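Local coordinates for protein glutathione transferase (Leptospira interrogans serovar Lai, PDB 3UBK) that probably binds glutathione through a thioredoxin-like domain and transfers it to electrophilic substrates, as glutathione transferases generally do, at residues S143-G148 with V190-K195; Q77-I82 with N149-A154; V18-L23 with A199-D204; T101-P106 with K131-L136; P52-D57 with E69-I74. All coordinates share one frame; numbering follows the deposited sequence.

Contact 1: residues S143-G148 with V190-K195. With SO4 (sulfate ion), chain C.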
# COMPACT_ATOMS: atom_id res chain seq x y z
N SER A 143 15.43 15.75 8.48
CA SER A 143 16.71 16.07 9.11
C SER A 143 17.94 15.55 8.37
O SER A 143 18.80 14.90 8.97
CB SER A 143 16.72 15.56 10.57
OG SER A 143 16.46 14.17 10.63
N PRO A 144 18.08 15.87 7.08
CA PRO A 144 17.21 16.72 6.28
C PRO A 144 16.18 15.94 5.48
O PRO A 144 15.24 16.53 4.96
CB PRO A 144 18.20 17.37 5.32
CG PRO A 144 19.21 16.29 5.09
CD PRO A 144 19.32 15.52 6.36
N TYR A 145 16.36 14.62 5.36
CA TYR A 145 15.40 13.81 4.63
C TYR A 145 14.13 13.56 5.43
O TYR A 145 14.07 13.81 6.64
CB TYR A 145 16.05 12.49 4.16
CG TYR A 145 17.15 12.76 3.18
CD1 TYR A 145 16.88 13.04 1.85
CD2 TYR A 145 18.48 12.77 3.60
CE1 TYR A 145 17.88 13.31 0.95
CE2 TYR A 145 19.51 13.05 2.71
CZ TYR A 145 19.20 13.31 1.39
OH TYR A 145 20.23 13.57 0.52
N ILE A 146 13.10 13.04 4.77
CA ILE A 146 11.82 12.99 5.45
C ILE A 146 11.82 12.12 6.72
O ILE A 146 11.14 12.47 7.70
CB ILE A 146 10.68 12.61 4.49
CG1 ILE A 146 9.32 12.84 5.18
CG2 ILE A 146 10.86 11.19 3.98
CD1 ILE A 146 8.17 13.08 4.19
N ALA A 147 12.60 11.04 6.73
CA ALA A 147 12.59 10.10 7.86
C ALA A 147 13.84 10.19 8.74
O ALA A 147 13.97 9.44 9.70
CB ALA A 147 12.39 8.64 7.35
N GLY A 148 14.76 11.10 8.43
CA GLY A 148 16.02 11.15 9.15
C GLY A 148 17.15 11.73 8.30
O GLY A 148 16.91 12.53 7.41
N VAL A 190 12.73 22.42 -1.19
CA VAL A 190 13.88 23.21 -1.68
C VAL A 190 15.18 22.41 -1.57
O VAL A 190 15.97 22.37 -2.51
CB VAL A 190 14.04 24.54 -0.88
CG1 VAL A 190 15.27 25.32 -1.37
CG2 VAL A 190 12.78 25.40 -1.00
N PHE A 191 15.41 21.80 -0.42
CA PHE A 191 16.61 20.97 -0.25
C PHE A 191 16.66 19.88 -1.32
O PHE A 191 17.66 19.74 -2.03
CB PHE A 191 16.69 20.39 1.18
CG PHE A 191 17.73 19.31 1.32
CD1 PHE A 191 19.07 19.62 1.38
CD2 PHE A 191 17.35 17.97 1.35
CE1 PHE A 191 20.03 18.62 1.50
CE2 PHE A 191 18.30 16.97 1.46
CZ PHE A 191 19.64 17.29 1.53
N MET A 192 15.58 19.13 -1.48
CA MET A 192 15.57 18.04 -2.46
C MET A 192 15.89 18.52 -3.87
O MET A 192 16.59 17.82 -4.63
CB MET A 192 14.25 17.27 -2.42
CG MET A 192 14.09 16.45 -1.12
SD MET A 192 15.10 14.94 -1.12
CE MET A 192 14.06 13.92 -2.17
N LYS A 193 15.41 19.70 -4.24
CA LYS A 193 15.69 20.22 -5.58
C LYS A 193 17.15 20.62 -5.77
O LYS A 193 17.59 20.85 -6.89
CB LYS A 193 14.75 21.38 -5.96
CG LYS A 193 13.31 20.92 -6.21
CD LYS A 193 12.40 22.10 -6.56
CE LYS A 193 12.82 22.74 -7.87
NZ LYS A 193 13.16 21.72 -8.90
N THR A 194 17.93 20.70 -4.69
CA THR A 194 19.38 20.92 -4.86
C THR A 194 20.09 19.64 -5.32
O THR A 194 21.27 19.67 -5.67
CB THR A 194 20.07 21.49 -3.59
OG1 THR A 194 20.17 20.47 -2.58
CG2 THR A 194 19.31 22.69 -3.05
N LYS A 195 19.35 18.54 -5.34
CA LYS A 195 19.90 17.24 -5.69
C LYS A 195 19.64 16.90 -7.14
O LYS A 195 18.55 17.18 -7.67
CB LYS A 195 19.31 16.15 -4.79
CG LYS A 195 19.72 16.27 -3.31
CD LYS A 195 18.82 15.40 -2.41
CE LYS A 195 18.90 13.93 -2.82
NZ LYS A 195 20.26 13.40 -2.51
S SO4 C . 23.35 14.94 -5.07
O1 SO4 C . 23.16 15.56 -6.38
O2 SO4 C . 24.60 14.19 -5.09
O3 SO4 C . 22.27 14.01 -4.73
O4 SO4 C . 23.41 15.99 -4.05
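Tyr145 and Phe191 meet in a T-shaped (edge-to-face) stack that joins the loop before helix 153-169 to the C-terminal part of helix 185-193, at the surface of the all-helical C-terminal domain of the glutathione transferase fold. The edge of Phe191 points at a face of Tyr145, with the planes at 75° and the centroids 5.3 Å apart; CE2 of Phe191 stands over the rim of that face. Phe191 has its CG anti to the backbone N (chi1 168°), which swings the ring out to the loop. One of its faces receives a CH-pi contact from Pro144, whose CB lies 4.0 Å from the Phe191 centroid; a cis peptide bond precedes this proline. Sulfur adds a third apolar contact: Met192, bent at chi2 and chi3, brings SD to the edge of the Tyr145 ring, 3.8 Å from CE1, a Met-aromatic contact. The polar contacts gather on Lys195, the N-cap residue of helix 196-213. Its amine has a salt bridge to Glu24 of helix 13-25 and also binds a sulfate ion, probably from the crystallisation liquor, which Ala196 N holds too. Approaching Tyr145 at the hydroxyl end of its ring, Lys195 NZ donates to Tyr145 OH at 3.0 Å.

Contact 2: residues Q77-I82 with N149-A154. With SO4 (sulfate ion), chain D.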
# COMPACT_ATOMS: atom_id res chain seq x y z
N GLN A 77 22.97 -1.30 -3.04
CA GLN A 77 23.89 -0.16 -2.97
C GLN A 77 23.18 1.09 -2.47
O GLN A 77 21.96 1.23 -2.62
CB GLN A 77 24.54 0.13 -4.33
CG GLN A 77 23.58 0.26 -5.52
CD GLN A 77 23.48 -1.01 -6.35
OE1 GLN A 77 23.38 -2.11 -5.80
NE2 GLN A 77 23.54 -0.87 -7.67
N THR A 78 23.96 2.01 -1.90
CA THR A 78 23.38 3.19 -1.27
C THR A 78 22.58 4.06 -2.24
O THR A 78 22.91 4.17 -3.41
CB THR A 78 24.47 4.01 -0.54
OG1 THR A 78 25.50 4.37 -1.47
CG2 THR A 78 25.08 3.17 0.58
N PRO A 79 21.48 4.66 -1.76
CA PRO A 79 20.96 4.54 -0.41
C PRO A 79 20.11 3.29 -0.28
O PRO A 79 19.48 2.83 -1.26
CB PRO A 79 20.06 5.77 -0.26
CG PRO A 79 19.50 5.95 -1.66
CD PRO A 79 20.68 5.61 -2.57
N LYS A 80 20.08 2.76 0.93
CA LYS A 80 19.18 1.69 1.28
C LYS A 80 17.79 2.29 1.47
O LYS A 80 17.55 3.05 2.42
CB LYS A 80 19.67 1.06 2.58
CG LYS A 80 20.98 0.30 2.36
CD LYS A 80 21.61 -0.19 3.64
CE LYS A 80 23.00 -0.79 3.37
NZ LYS A 80 22.98 -1.89 2.35
N LEU A 81 16.88 1.98 0.55
CA LEU A 81 15.55 2.56 0.61
C LEU A 81 14.81 2.06 1.84
O LEU A 81 14.00 2.76 2.41
CB LEU A 81 14.76 2.25 -0.66
CG LEU A 81 15.46 2.71 -1.94
CD1 LEU A 81 14.61 2.36 -3.13
CD2 LEU A 81 15.74 4.22 -1.90
N ILE A 82 15.14 0.84 2.26
CA ILE A 82 14.61 0.26 3.48
C ILE A 82 15.79 0.17 4.43
O ILE A 82 16.72 -0.60 4.17
CB ILE A 82 14.09 -1.20 3.26
CG1 ILE A 82 13.00 -1.27 2.19
CG2 ILE A 82 13.61 -1.79 4.56
CD1 ILE A 82 11.79 -0.38 2.49
N ASN A 149 18.38 11.32 8.58
CA ASN A 149 19.52 11.97 7.94
C ASN A 149 19.95 11.35 6.59
O ASN A 149 20.90 11.82 5.98
CB ASN A 149 20.70 12.05 8.92
CG ASN A 149 21.30 10.70 9.21
OD1 ASN A 149 20.85 9.69 8.67
ND2 ASN A 149 22.33 10.67 10.04
N VAL A 150 19.25 10.31 6.15
CA VAL A 150 19.57 9.66 4.87
C VAL A 150 18.34 9.44 3.98
O VAL A 150 17.23 9.31 4.47
CB VAL A 150 20.31 8.29 5.07
CG1 VAL A 150 21.73 8.52 5.61
CG2 VAL A 150 19.51 7.34 5.99
N PHE A 151 18.57 9.41 2.67
CA PHE A 151 17.51 9.20 1.69
C PHE A 151 16.92 7.80 1.91
O PHE A 151 17.67 6.85 2.13
CB PHE A 151 18.14 9.29 0.30
CG PHE A 151 17.14 9.26 -0.85
CD1 PHE A 151 16.57 8.06 -1.26
CD2 PHE A 151 16.82 10.42 -1.53
CE1 PHE A 151 15.70 8.02 -2.32
CE2 PHE A 151 15.96 10.39 -2.60
CZ PHE A 151 15.39 9.19 -3.00
N THR A 152 15.59 7.67 1.89
CA THR A 152 14.95 6.36 2.01
C THR A 152 13.79 6.26 1.07
O THR A 152 13.49 7.21 0.35
CB THR A 152 14.38 6.10 3.42
OG1 THR A 152 13.31 7.02 3.65
CG2 THR A 152 15.45 6.26 4.48
N LEU A 153 13.10 5.12 1.12
CA LEU A 153 11.85 4.94 0.37
C LEU A 153 10.87 6.08 0.64
O LEU A 153 10.10 6.50 -0.23
CB LEU A 153 11.19 3.62 0.81
CG LEU A 153 9.75 3.45 0.29
CD1 LEU A 153 9.79 3.21 -1.22
CD2 LEU A 153 8.99 2.32 1.00
N ALA A 154 10.83 6.55 1.88
CA ALA A 154 9.86 7.59 2.21
C ALA A 154 10.12 8.90 1.44
O ALA A 154 9.20 9.69 1.23
CB ALA A 154 9.84 7.84 3.72
S SO4 D . 27.58 1.41 -1.01
O1 SO4 D . 26.98 1.48 -2.32
O2 SO4 D . 28.12 2.71 -0.58
O3 SO4 D . 26.57 0.94 -0.07
O4 SO4 D . 28.68 0.45 -1.06
O HOH W 1 18.85 5.01 3.67
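The carbonyl oxygen of Leu81 accepts from Leu153 N at 2.8 Å in a nearly straight bond (168° at the hydrogen). The N-H comes in the carbonyl plane, on a lone pair, and CB of Thr152 and of Leu153 crowd close to the same oxygen. A second polar link runs through a water that donates to Lys80 O and to Phe151 O, 2.7 Å from each, so one water satisfies two carbonyl acceptors from the two segments. Both links lie at the start of helix 153-169, where Thr152 is the N-cap: with OG1 held between the backbone N and the carbonyl carbon (chi1 65°), it accepts from Ala154 N at 3.1 Å. Segment 77-82 is part of the linker between the thioredoxin-like and helical domains of the glutathione transferase fold, and here it meets the head of a core helix. On the linker side, Asp72 of helix 64-74 takes the N-H groups of Leu81 and Ile82. Apolar groups fill in around these bonds. Phe151 passes Pro79 at a slant, with Pro79 CG approaching ring atom CD1 to 3.6 Å, and runs alongside Leu81, whose CD2 sits in the ring plane, 3.8 Å from Phe151 CE1. Ile82 and Leu153 run alongside each other in the same direction, with CD1 of Ile82 4.2 Å from CD2 of Leu153.

Contact 3: residues V18-L23 with A199-D204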
# COMPACT_ATOMS: atom_id res chain seq x y z
N VAL A 18 9.15 5.81 -8.29
CA VAL A 18 10.12 4.76 -8.66
C VAL A 18 11.40 5.37 -9.25
O VAL A 18 12.53 4.97 -8.92
CB VAL A 18 9.50 3.75 -9.66
CG1 VAL A 18 10.58 2.83 -10.23
CG2 VAL A 18 8.38 2.91 -8.98
N LYS A 19 11.22 6.36 -10.11
CA LYS A 19 12.33 7.03 -10.78
C LYS A 19 13.30 7.67 -9.78
O LYS A 19 14.53 7.63 -9.96
CB LYS A 19 11.73 8.09 -11.72
CG LYS A 19 12.56 8.47 -12.90
CD LYS A 19 11.68 9.20 -13.92
CE LYS A 19 12.52 10.15 -14.74
NZ LYS A 19 11.72 10.85 -15.79
N LEU A 20 12.76 8.29 -8.72
CA LEU A 20 13.60 8.87 -7.68
C LEU A 20 14.54 7.83 -7.04
O LEU A 20 15.73 8.12 -6.77
CB LEU A 20 12.72 9.50 -6.59
CG LEU A 20 12.02 10.82 -6.93
CD1 LEU A 20 10.82 11.11 -5.97
CD2 LEU A 20 13.03 11.97 -6.91
N GLY A 21 14.02 6.64 -6.80
CA GLY A 21 14.81 5.56 -6.19
C GLY A 21 15.88 5.06 -7.14
O GLY A 21 17.02 4.87 -6.74
N ILE A 22 15.52 4.84 -8.40
CA ILE A 22 16.48 4.41 -9.43
C ILE A 22 17.62 5.42 -9.58
O ILE A 22 18.80 5.06 -9.60
CB ILE A 22 15.77 4.19 -10.79
CG1 ILE A 22 14.90 2.92 -10.76
CG2 ILE A 22 16.79 4.09 -11.95
CD1 ILE A 22 13.91 2.80 -11.96
N LEU A 23 17.26 6.70 -9.70
CA LEU A 23 18.25 7.76 -9.90
C LEU A 23 19.17 7.89 -8.70
O LEU A 23 20.37 8.08 -8.86
CB LEU A 23 17.55 9.11 -10.14
CG LEU A 23 16.90 9.19 -11.52
CD1 LEU A 23 16.04 10.46 -11.62
CD2 LEU A 23 18.01 9.15 -12.61
N ALA A 199 15.90 16.85 -8.96
CA ALA A 199 15.84 17.92 -9.98
C ALA A 199 15.51 17.34 -11.35
O ALA A 199 14.68 17.90 -12.07
CB ALA A 199 17.15 18.73 -10.03
N LEU A 200 16.14 16.22 -11.70
CA LEU A 200 15.89 15.60 -13.01
C LEU A 200 14.44 15.10 -13.13
O LEU A 200 13.78 15.27 -14.17
CB LEU A 200 16.87 14.43 -13.24
CG LEU A 200 16.76 13.72 -14.59
CD1 LEU A 200 17.09 14.70 -15.72
CD2 LEU A 200 17.68 12.51 -14.65
N VAL A 201 13.93 14.49 -12.06
CA VAL A 201 12.54 14.06 -12.05
C VAL A 201 11.58 15.24 -12.30
O VAL A 201 10.66 15.15 -13.12
CB VAL A 201 12.19 13.33 -10.73
CG1 VAL A 201 10.69 13.22 -10.55
CG2 VAL A 201 12.86 11.94 -10.72
N GLU A 202 11.80 16.34 -11.59
CA GLU A 202 11.03 17.57 -11.80
C GLU A 202 11.17 18.09 -13.23
O GLU A 202 10.20 18.52 -13.85
CB GLU A 202 11.48 18.66 -10.83
CG GLU A 202 10.99 18.44 -9.42
CD GLU A 202 9.48 18.49 -9.33
OE1 GLU A 202 8.92 19.61 -9.24
OE2 GLU A 202 8.85 17.42 -9.35
N LYS A 203 12.40 18.04 -13.74
CA LYS A 203 12.66 18.49 -15.10
C LYS A 203 11.93 17.66 -16.16
O LYS A 203 11.29 18.21 -17.06
CB LYS A 203 14.16 18.53 -15.37
CG LYS A 203 14.53 18.72 -16.83
CD LYS A 203 13.94 20.00 -17.39
CE LYS A 203 14.20 21.19 -16.48
NZ LYS A 203 13.74 22.46 -17.11
N ASP A 204 12.04 16.33 -16.07
CA ASP A 204 11.35 15.46 -17.03
C ASP A 204 9.83 15.67 -16.97
O ASP A 204 9.14 15.60 -17.99
CB ASP A 204 11.67 13.99 -16.78
CG ASP A 204 13.04 13.58 -17.34
OD1 ASP A 204 13.60 14.32 -18.18
OD2 ASP A 204 13.55 12.52 -16.94
O HOH W 2 10.13 12.53 -14.17
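Val201 points its CG2 methyl into a group formed by Lys19, Leu20 and Leu23, each turned differently against it. Leu20 crosses it at about a right angle and touches with CD2, 3.8 Å from Val201 CG2. Leu23 comes obliquely, its CD1 3.6 Å from the same methyl, while its other branch, CD2, meets Leu200 CD2 at 3.9 Å, those two leucines also crossing nearly at right angles. The aliphatic part of Lys19 runs counter to Val201 alongside it. The axes of segments 18-23 and 199-204 pass 10.0 Å apart, at 139°, and the contact joins the two domains of the glutathione transferase fold: helix 13-25 belongs to the thioredoxin-like domain, helix 196-213 to the helical one. Leu20 also reaches Phe159 and Ala160 of helix 153-169. Lys19, extended beyond CG, carries its amine past the apolar group to Asp204, which it meets across its chain in a salt bridge, though the place of the carboxylate oxygen is less sure. Gln31 OE1 takes a further hydrogen bond from that amine. A water accepts from Lys19 NZ at 2.8 Å and donates to Val201 O at 2.9 Å, giving the lysine a second link to helix 196-213.

Contact 4: residues T101-P106 with K131-L136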
# COMPACT_ATOMS: atom_id res chain seq x y z
N THR A 101 -1.67 6.66 0.88
CA THR A 101 -3.02 6.16 1.13
C THR A 101 -3.95 7.20 1.74
O THR A 101 -5.12 7.27 1.40
CB THR A 101 -3.01 4.89 2.00
OG1 THR A 101 -2.16 3.91 1.38
CG2 THR A 101 -4.42 4.30 2.11
N TYR A 102 -3.43 8.02 2.62
CA TYR A 102 -4.24 8.97 3.33
C TYR A 102 -4.10 10.40 2.84
O TYR A 102 -4.82 11.26 3.25
CB TYR A 102 -3.94 8.90 4.82
CG TYR A 102 -3.93 7.51 5.36
CD1 TYR A 102 -4.96 6.65 5.11
CD2 TYR A 102 -2.90 7.07 6.13
CE1 TYR A 102 -4.94 5.40 5.61
CE2 TYR A 102 -2.89 5.83 6.62
CZ TYR A 102 -3.90 4.99 6.35
OH TYR A 102 -3.86 3.74 6.86
N LEU A 103 -3.14 10.65 1.96
CA LEU A 103 -3.00 11.99 1.38
C LEU A 103 -3.30 12.01 -0.11
O LEU A 103 -4.09 12.83 -0.57
CB LEU A 103 -1.62 12.58 1.66
CG LEU A 103 -1.33 12.95 3.11
CD1 LEU A 103 0.05 13.57 3.21
CD2 LEU A 103 -2.39 13.90 3.68
N ASP A 104 -2.67 11.12 -0.87
CA ASP A 104 -2.81 11.16 -2.33
C ASP A 104 -4.10 10.55 -2.87
O ASP A 104 -4.67 11.07 -3.83
CB ASP A 104 -1.63 10.49 -3.03
CG ASP A 104 -1.64 10.74 -4.52
OD1 ASP A 104 -1.52 11.92 -4.91
OD2 ASP A 104 -1.77 9.77 -5.29
N ILE A 105 -4.53 9.44 -2.29
CA ILE A 105 -5.74 8.80 -2.77
C ILE A 105 -6.94 9.75 -2.61
O ILE A 105 -7.71 9.94 -3.55
CB ILE A 105 -6.00 7.45 -2.09
CG1 ILE A 105 -5.00 6.41 -2.62
CG2 ILE A 105 -7.43 6.98 -2.34
CD1 ILE A 105 -5.27 5.00 -2.12
N PRO A 106 -7.08 10.34 -1.42
CA PRO A 106 -8.11 11.35 -1.20
C PRO A 106 -7.97 12.51 -2.19
O PRO A 106 -8.94 12.86 -2.87
CB PRO A 106 -7.82 11.83 0.23
CG PRO A 106 -7.21 10.64 0.91
CD PRO A 106 -6.42 9.92 -0.17
N LYS A 131 -6.42 16.05 8.33
CA LYS A 131 -6.23 14.92 9.23
C LYS A 131 -4.95 14.14 8.88
O LYS A 131 -4.15 13.82 9.75
CB LYS A 131 -7.45 14.01 9.17
CG LYS A 131 -7.42 12.83 10.11
CD LYS A 131 -8.66 11.96 9.91
CE LYS A 131 -8.65 10.73 10.79
NZ LYS A 131 -9.71 9.78 10.36
N GLY A 132 -4.77 13.83 7.60
CA GLY A 132 -3.58 13.09 7.15
C GLY A 132 -2.29 13.82 7.45
O GLY A 132 -1.29 13.21 7.85
N ILE A 133 -2.31 15.14 7.27
CA ILE A 133 -1.12 15.96 7.50
C ILE A 133 -0.70 15.94 8.96
O ILE A 133 0.48 15.76 9.27
CB ILE A 133 -1.34 17.43 7.04
CG1 ILE A 133 -1.59 17.49 5.52
CG2 ILE A 133 -0.16 18.31 7.42
CD1 ILE A 133 -0.40 17.04 4.68
N LYS A 134 -1.66 16.13 9.86
CA LYS A 134 -1.38 16.12 11.29
C LYS A 134 -0.86 14.76 11.75
O LYS A 134 -0.05 14.67 12.67
CB LYS A 134 -2.63 16.52 12.09
CG LYS A 134 -3.23 17.86 11.67
CD LYS A 134 -4.31 18.33 12.62
CE LYS A 134 -4.87 19.68 12.19
NZ LYS A 134 -5.89 20.19 13.16
N ALA A 135 -1.35 13.70 11.12
CA ALA A 135 -0.80 12.37 11.38
C ALA A 135 0.64 12.31 10.89
O ALA A 135 1.54 11.93 11.64
CB ALA A 135 -1.65 11.30 10.69
N LEU A 136 0.85 12.68 9.63
CA LEU A 136 2.19 12.71 9.02
C LEU A 136 3.16 13.52 9.87
O LEU A 136 4.26 13.08 10.17
CB LEU A 136 2.12 13.28 7.60
CG LEU A 136 3.42 13.28 6.77
CD1 LEU A 136 3.96 11.86 6.62
CD2 LEU A 136 3.19 13.93 5.42
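The ring of Tyr102 leads away from Gly132 and the partner helix, and over one of its faces, toward the rim, stands CB of the preceding Thr101. At the far end the hydroxyl is hydrogen-bonded to Glu63 of the second subunit, and Met48 of that subunit packs against the side chain. It is the backbone of this tyrosine that stays at the contact, with Tyr102 O 4.5 Å from Gly132 CA.

Between the helices the packing rests on Leu103. With CG anti to the carbonyl carbon (chi1 -68°), its two methyls fork over the partner helix. CD2 lies on the bare backbone of Gly132, 3.8 Å from CA, and the lack of a side chain there lets the leucine come down onto the main chain. CD1 meets Ile133 CD1 at 3.8 Å and Leu136 CD2 at 3.9 Å, both side chains crossing Leu103 at about a right angle. No hydrogen bond spans the contact.

The axes of segments 101-106 and 131-136 pass 9.1 Å apart at 151°, so they run roughly antiparallel, as neighbours in the helical bundle of a glutathione transferase C-terminal domain. Within helix 86-111, a wider pi-type turn spans 101-104, and the helix is kinked at Pro106, whose nitrogen makes no bond to the turn before. Around the pair, Leu162 and Leu165 of helix 153-169 cover Leu103, Leu179, Leu181 and Leu182 of a loop cover Ile133, and the second subunit lies against Tyr102, Lys131 and Ala135.

Contact 5: residues P52-D57 with E69-I74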
# COMPACT_ATOMS: atom_id res chain seq x y z
N PRO A 52 3.53 2.79 -12.84
CA PRO A 52 4.63 2.21 -13.61
C PRO A 52 4.64 0.69 -13.65
O PRO A 52 4.07 0.02 -12.77
CB PRO A 52 5.87 2.69 -12.84
CG PRO A 52 5.41 2.70 -11.43
CD PRO A 52 4.00 3.28 -11.53
N VAL A 53 5.32 0.15 -14.66
CA VAL A 53 5.68 -1.25 -14.69
C VAL A 53 7.19 -1.30 -14.84
O VAL A 53 7.75 -0.59 -15.69
CB VAL A 53 5.06 -2.00 -15.88
CG1 VAL A 53 5.34 -3.48 -15.79
CG2 VAL A 53 3.55 -1.75 -15.94
N LEU A 54 7.86 -2.12 -14.03
CA LEU A 54 9.29 -2.35 -14.19
C LEU A 54 9.52 -3.61 -15.00
O LEU A 54 8.92 -4.67 -14.72
CB LEU A 54 9.98 -2.48 -12.83
CG LEU A 54 11.52 -2.62 -12.85
CD1 LEU A 54 12.16 -1.25 -12.85
CD2 LEU A 54 11.98 -3.43 -11.65
N GLU A 55 10.38 -3.52 -16.00
CA GLU A 55 10.75 -4.70 -16.78
C GLU A 55 12.23 -5.00 -16.60
O GLU A 55 13.08 -4.12 -16.76
CB GLU A 55 10.43 -4.49 -18.26
CG GLU A 55 10.89 -5.63 -19.16
CD GLU A 55 10.62 -5.36 -20.64
OE1 GLU A 55 10.06 -4.29 -20.96
OE2 GLU A 55 10.97 -6.21 -21.48
N MET A 56 12.53 -6.23 -16.21
CA MET A 56 13.90 -6.76 -16.20
C MET A 56 13.86 -8.20 -16.67
O MET A 56 12.92 -8.93 -16.34
CB MET A 56 14.49 -6.76 -14.80
CG MET A 56 14.96 -5.44 -14.28
SD MET A 56 15.87 -5.69 -12.73
CE MET A 56 17.22 -6.73 -13.25
N ASP A 57 14.87 -8.64 -17.41
CA ASP A 57 14.95 -10.04 -17.84
C ASP A 57 13.59 -10.60 -18.28
O ASP A 57 13.18 -11.66 -17.82
CB ASP A 57 15.51 -10.91 -16.71
N GLU A 69 10.69 -2.07 -3.46
CA GLU A 69 11.16 -3.08 -2.51
C GLU A 69 12.05 -4.08 -3.24
O GLU A 69 13.06 -4.55 -2.72
CB GLU A 69 9.97 -3.81 -1.86
CG GLU A 69 9.10 -2.89 -0.99
CD GLU A 69 9.51 -2.88 0.48
OE1 GLU A 69 10.53 -3.52 0.85
OE2 GLU A 69 8.80 -2.24 1.27
N PHE A 70 11.67 -4.39 -4.48
CA PHE A 70 12.44 -5.32 -5.30
C PHE A 70 13.82 -4.74 -5.67
O PHE A 70 14.86 -5.39 -5.47
CB PHE A 70 11.63 -5.66 -6.56
CG PHE A 70 12.42 -6.39 -7.62
CD1 PHE A 70 12.52 -7.78 -7.59
CD2 PHE A 70 13.05 -5.69 -8.64
CE1 PHE A 70 13.25 -8.47 -8.58
CE2 PHE A 70 13.77 -6.36 -9.64
CZ PHE A 70 13.87 -7.77 -9.60
N LEU A 71 13.82 -3.52 -6.20
CA LEU A 71 15.07 -2.87 -6.59
C LEU A 71 16.01 -2.73 -5.39
O LEU A 71 17.21 -2.91 -5.53
CB LEU A 71 14.81 -1.49 -7.21
CG LEU A 71 14.20 -1.54 -8.61
CD1 LEU A 71 13.86 -0.12 -9.07
CD2 LEU A 71 15.16 -2.23 -9.58
N ASP A 72 15.46 -2.42 -4.22
CA ASP A 72 16.28 -2.28 -3.03
C ASP A 72 16.87 -3.62 -2.58
O ASP A 72 17.95 -3.64 -2.00
CB ASP A 72 15.51 -1.65 -1.87
CG ASP A 72 16.42 -1.02 -0.83
OD1 ASP A 72 17.29 -0.21 -1.22
OD2 ASP A 72 16.26 -1.31 0.38
N THR A 73 16.17 -4.72 -2.85
CA THR A 73 16.65 -6.03 -2.50
C THR A 73 17.78 -6.46 -3.44
O THR A 73 18.88 -6.84 -3.00
CB THR A 73 15.51 -7.06 -2.56
OG1 THR A 73 14.54 -6.74 -1.57
CG2 THR A 73 16.05 -8.49 -2.33
N ILE A 74 17.54 -6.38 -4.75
CA ILE A 74 18.56 -6.81 -5.69
C ILE A 74 19.69 -5.80 -5.93
O ILE A 74 20.79 -6.20 -6.28
CB ILE A 74 17.98 -7.27 -7.05
CG1 ILE A 74 17.28 -6.14 -7.77
CG2 ILE A 74 17.06 -8.48 -6.88
CD1 ILE A 74 17.18 -6.39 -9.28
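Leu54 lays its CD2 methyl against two residues of the helix at once, 3.9 Å from Phe70 CD2 and 4.0 Å from Leu71 CD2. This is sheet-to-helix packing in the thioredoxin-like N-terminal domain of the glutathione transferase fold: strand 53-56, between strands 4-7 and 59-61, lies under helix 64-74. The two segments run at 33° to each other, their axes 11.5 Å apart. With CG anti to the backbone N (chi1 -176°), Leu54 carries CD2 out from the strand to the helix, where it crosses Phe70 at about a right angle. Two residues on, Met56 turns to the same side of the strand, as alternate residues do. Its sulfur sits in the plane of the Phe70 ring, 3.8 Å from CE2, a Met-aromatic contact at the ring edge. Ile74, one turn after Phe70, places CG1 over the rim of one face of that ring. Trp87 of the second subunit also meets the ring of Phe70 and packs on Met56, so this layer of the domain continues into the dimer interface. Within the helix, Glu69 O accepts from both Thr73 N and Thr73 OG1, which reach it from opposite faces of its plane. Met56 and Ile74 meet end-on, Met56 SD lying 3.8 Å from Ile74 CD1.

How the contacts relate
From the N terminus, helix 13-25 opens contact 3, which closes only at helix 196-213 and so encloses the other four. Contact 5 closes first, a short loop within the thioredoxin-like domain. Contact 2 then opens in the linker and closes at the head of helix 153-169, with contact 4, inside the helical domain, wholly within its span. Contact 1 opens before contact 2 has closed, so these two cross; they touch where Tyr145 packs on Val150 and Phe151. Contacts 2 and 3 tie the two domains together, and contacts 2 and 5 are joined through Asp72. Contacts 4 and 5, about 27 Å apart between centres, both touch the second subunit.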